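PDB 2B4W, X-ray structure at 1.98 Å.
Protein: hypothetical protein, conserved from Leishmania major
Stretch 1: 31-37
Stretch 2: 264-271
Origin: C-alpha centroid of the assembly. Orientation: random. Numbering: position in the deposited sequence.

Stretch 1 31-37: YNCSVPF
Stretch 2, residues 264-271: VFASGIVM

Residues 264-271 form a β-strand, whereas residues 32-36 of the other stretch follow an irregular extended path. The two run in nearly the same direction, their end-to-end vectors 5° apart, and bury 362 Å² in total. Asn-32 opens the loop with positive backbone angles (phi/psi 31/62); Cys-33 to Pro-36 then adopt phi of -60 to -74° and psi of 148 to 173°. Register is set by Val-35 and Gly-268, whose CA atoms lie 4.6 Å apart, while CA of Pro-36 is 7.5 Å from CA of Val-270.

No direct hydrogen bond joins the stretches, and a water supplies the polar link. Water 1 donates to Cys-33 O at 2.8 Å and to Ala-266 O at 3.0 Å, although more acceptors lie within its reach than it has protons. Ser-267 (chi1 m, phi/psi -101/-55) points toward the loop and places its OG 3.1 Å from Cys-33 O and 2.8 Å from the oxygen of water 1. Within the loop, Ser-34, chi1 p, points away from the strand, and its OG donates to Val-35 O at 3.1 Å.

The Phe-265 ring (chi1 t, chi2 -85°) meets the amide of Asn-32 (chi1 m, chi2 -6°). Asn-32 ND2 lies over one ring face, and Asn-32 CG comes within 3.3 Å of Phe-265 CD1, a close van der Waals approach.

Apolar packing completes the contact. Val-270, chi1 t, directs its CG2 to 4.0 Å from Pro-36 CD and 4.2 Å from CG2 of Val-35, whose chi1 is p. The same Val-35 CG2 sits 3.9 Å from Gly-268 CA. Gly-268 is extended (phi/psi 167/180), and its lack of a side chain permits this approach: an ideal CB there would fall 2.7 Å from Val-35 CB, a clash.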

ATOM      1  N   TYR A  31     -11.267   4.414  -0.639  1.00 17.47           N
ATOM      2  CA  TYR A  31     -10.554   3.563   0.309  1.00 19.67           C
ATOM      3  C   TYR A  31      -9.358   2.941  -0.413  1.00 15.81           C
ATOM      4  O   TYR A  31      -9.173   3.317  -1.558  1.00 16.56           O
ATOM      5  CB  TYR A  31     -11.468   2.524   0.918  1.00 18.41           C
ATOM      6  CG  TYR A  31     -12.098   1.496   0.030  1.00 19.64           C
ATOM      7  CD1 TYR A  31     -13.198   1.770  -0.780  1.00 20.63           C
ATOM      8  CD2 TYR A  31     -11.586   0.213   0.011  1.00 22.45           C
ATOM      9  CE1 TYR A  31     -13.725   0.765  -1.567  1.00 30.86           C
ATOM     10  CE2 TYR A  31     -12.103  -0.791  -0.768  1.00 22.94           C
ATOM     11  CZ  TYR A  31     -13.191  -0.498  -1.567  1.00 30.73           C
ATOM     12  OH  TYR A  31     -13.710  -1.505  -2.352  1.00 24.23           O
ATOM     13  N   ASN A  32      -8.641   2.100   0.297  1.00 19.99           N
ATOM     14  CA  ASN A  32      -7.401   1.469  -0.104  1.00 27.73           C
ATOM     15  C   ASN A  32      -6.601   2.363  -1.056  1.00 30.32           C
ATOM     16  O   ASN A  32      -6.332   2.050  -2.212  1.00 24.42           O
ATOM     17  CB  ASN A  32      -7.699   0.115  -0.732  1.00 19.94           C
ATOM     18  CG  ASN A  32      -8.315  -0.846   0.268  1.00 24.60           C
ATOM     19  OD1 ASN A  32      -8.434  -0.571   1.461  1.00 20.16           O
ATOM     20  ND2 ASN A  32      -8.704  -2.008  -0.237  1.00 23.84           N
ATOM     21  N   CYS A  33      -6.221   3.515  -0.524  1.00 13.39           N
ATOM     22  CA  CYS A  33      -5.509   4.523  -1.314  1.00 10.49           C
ATOM     23  C   CYS A  33      -4.073   4.100  -1.558  1.00 15.82           C
ATOM     24  O   CYS A  33      -3.565   3.170  -0.923  1.00 17.71           O
ATOM     25  CB  CYS A  33      -5.560   5.840  -0.554  1.00 20.68           C
ATOM     26  SG  CYS A  33      -7.231   6.567  -0.486  1.00 23.31           S
ATOM     27  N   SER A  34      -3.400   4.814  -2.464  1.00 14.48           N
ATOM     28  CA  SER A  34      -1.948   4.707  -2.508  1.00  9.37           C
ATOM     29  C   SER A  34      -1.351   5.387  -1.280  1.00 12.47           C
ATOM     30  O   SER A  34      -2.049   6.079  -0.525  1.00 17.76           O
ATOM     31  CB  SER A  34      -1.345   5.366  -3.739  1.00 13.11           C
ATOM     32  OG  SER A  34      -1.662   6.726  -3.807  1.00 13.83           O
ATOM     33  N   VAL A  35      -0.041   5.251  -1.091  1.00 20.01           N
ATOM     34  CA  VAL A  35       0.548   6.146  -0.067  1.00 14.31           C
ATOM     35  C   VAL A  35       0.454   7.557  -0.574  1.00 16.27           C
ATOM     36  O   VAL A  35       0.501   7.799  -1.795  1.00 19.88           O
ATOM     37  CB  VAL A  35       2.006   5.754   0.216  1.00 18.60           C
ATOM     38  CG1 VAL A  35       2.829   5.961  -1.035  1.00 23.30           C
ATOM     39  CG2 VAL A  35       2.551   6.585   1.353  1.00 24.87           C
ATOM     40  N   PRO A  36       0.294   8.598   0.229  1.00 17.55           N
ATOM     41  CA  PRO A  36       0.407   9.933  -0.369  1.00 15.98           C
ATOM     42  C   PRO A  36       1.761  10.193  -1.013  1.00 18.23           C
ATOM     43  O   PRO A  36       2.750   9.517  -0.741  1.00 22.47           O
ATOM     44  CB  PRO A  36       0.225  10.858   0.852  1.00 18.87           C
ATOM     45  CG  PRO A  36      -0.677  10.027   1.724  1.00 15.67           C
ATOM     46  CD  PRO A  36      -0.031   8.661   1.659  1.00 20.71           C
ATOM     47  N   PHE A  37       1.820  11.217  -1.873  1.00 17.20           N
ATOM     48  CA  PHE A  37       3.064  11.548  -2.576  1.00 14.01           C
ATOM     49  C   PHE A  37       3.010  13.048  -2.842  1.00 24.90           C
ATOM     50  O   PHE A  37       1.973  13.633  -2.516  1.00 20.18           O
ATOM     51  CB  PHE A  37       3.260  10.797  -3.889  1.00 16.85           C
ATOM     52  CG  PHE A  37       2.172  11.037  -4.933  1.00 18.79           C
ATOM     53  CD1 PHE A  37       0.955  10.370  -4.892  1.00 16.19           C
ATOM     54  CD2 PHE A  37       2.378  11.935  -5.957  1.00 20.76           C
ATOM     55  CE1 PHE A  37      -0.012  10.606  -5.859  1.00 13.68           C
ATOM     56  CE2 PHE A  37       1.437  12.180  -6.933  1.00 21.87           C
ATOM     57  CZ  PHE A  37       0.226  11.502  -6.888  1.00 19.23           C
ATOM     58  N   VAL A 264      -8.326  -3.521   8.200  1.00 22.27           N
ATOM     59  CA  VAL A 264      -7.663  -2.339   7.670  1.00 20.24           C
ATOM     60  C   VAL A 264      -6.582  -2.767   6.668  1.00 12.92           C
ATOM     61  O   VAL A 264      -5.869  -3.727   6.898  1.00 19.72           O
ATOM     62  CB  VAL A 264      -6.971  -1.429   8.696  1.00 22.80           C
ATOM     63  CG1 VAL A 264      -7.986  -0.592   9.462  1.00 18.58           C
ATOM     64  CG2 VAL A 264      -6.104  -2.285   9.603  1.00 25.13           C
ATOM     65  N   PHE A 265      -6.480  -2.041   5.566  1.00 19.53           N
ATOM     66  CA  PHE A 265      -5.586  -2.478   4.487  1.00 18.53           C
ATOM     67  C   PHE A 265      -4.618  -1.353   4.167  1.00 17.52           C
ATOM     68  O   PHE A 265      -5.076  -0.346   3.611  1.00 16.12           O
ATOM     69  CB  PHE A 265      -6.510  -2.828   3.327  1.00 25.41           C
ATOM     70  CG  PHE A 265      -5.861  -3.256   2.033  1.00 29.42           C
ATOM     71  CD1 PHE A 265      -5.441  -2.299   1.117  1.00 25.45           C
ATOM     72  CD2 PHE A 265      -5.687  -4.597   1.739  1.00 25.19           C
ATOM     73  CE1 PHE A 265      -4.855  -2.688  -0.067  1.00 23.54           C
ATOM     74  CE2 PHE A 265      -5.095  -4.988   0.544  1.00 24.36           C
ATOM     75  CZ  PHE A 265      -4.675  -4.036  -0.366  1.00 25.22           C
ATOM     76  N   ALA A 266      -3.377  -1.558   4.551  1.00 20.30           N
ATOM     77  CA  ALA A 266      -2.314  -0.570   4.556  1.00 22.80           C
ATOM     78  C   ALA A 266      -2.131   0.149   3.233  1.00 19.08           C
ATOM     79  O   ALA A 266      -2.155  -0.441   2.148  1.00 24.24           O
ATOM     80  CB  ALA A 266      -0.982  -1.233   4.951  1.00 12.62           C
ATOM     81  N   SER A 267      -1.947   1.458   3.315  1.00 22.00           N
ATOM     82  CA  SER A 267      -1.637   2.262   2.131  1.00 19.19           C
ATOM     83  C   SER A 267      -0.140   2.573   2.075  1.00 17.03           C
ATOM     84  O   SER A 267       0.542   2.263   1.108  1.00 15.48           O
ATOM     85  CB  SER A 267      -2.458   3.546   2.123  1.00 23.35           C
ATOM     86  OG  SER A 267      -3.843   3.251   2.154  1.00 24.69           O
ATOM     87  N   GLY A 268       0.365   3.163   3.155  1.00 23.58           N
ATOM     88  CA  GLY A 268       1.802   3.343   3.372  1.00 18.58           C
ATOM     89  C   GLY A 268       2.081   4.314   4.502  1.00 20.41           C
ATOM     90  O   GLY A 268       1.175   4.893   5.125  1.00 20.04           O
ATOM     91  N   ILE A 269       3.357   4.555   4.795  1.00 20.54           N
ATOM     92  CA  ILE A 269       3.694   5.560   5.790  1.00 16.30           C
ATOM     93  C   ILE A 269       4.351   6.798   5.180  1.00 20.47           C
ATOM     94  O   ILE A 269       4.962   6.771   4.113  1.00 17.77           O
ATOM     95  CB  ILE A 269       4.668   5.035   6.865  1.00 17.86           C
ATOM     96  CG1 ILE A 269       5.937   4.551   6.208  1.00  8.29           C
ATOM     97  CG2 ILE A 269       3.978   4.018   7.766  1.00 27.07           C
ATOM     98  CD1 ILE A 269       7.071   4.100   7.117  1.00 19.29           C
ATOM     99  N   VAL A 270       4.200   7.899   5.912  1.00 19.26           N
ATOM    100  CA  VAL A 270       4.880   9.140   5.552  1.00 20.58           C
ATOM    101  C   VAL A 270       5.757   9.578   6.729  1.00 29.37           C
ATOM    102  O   VAL A 270       5.253   9.687   7.844  1.00 18.49           O
ATOM    103  CB  VAL A 270       3.886  10.250   5.194  1.00 19.87           C
ATOM    104  CG1 VAL A 270       4.595  11.568   4.941  1.00 12.00           C
ATOM    105  CG2 VAL A 270       3.050   9.882   3.966  1.00 25.81           C
HETATM  106  N   MSE A 271       7.035   9.824   6.497  1.00 16.53           N
HETATM  107  CA  MSE A 271       7.949  10.310   7.526  1.00 18.65           C
HETATM  108  C   MSE A 271       7.569  11.700   8.002  1.00 17.26           C
HETATM  109  O   MSE A 271       7.334  12.641   7.249  1.00 22.22           O
HETATM  110  CB  MSE A 271       9.366  10.300   6.967  1.00 25.98           C
HETATM  111  CG  MSE A 271      10.530   9.950   7.851  1.00 38.50           C
HETATM  112 SE   MSE A 271      10.266   8.418   8.998  1.00 21.28          SE
HETATM  113  CE  MSE A 271      10.501   9.550  10.539  1.00 23.20           C
TER
HETATM  114  O   HOH W   1      -4.287   0.982   0.592  1.00 16.84           O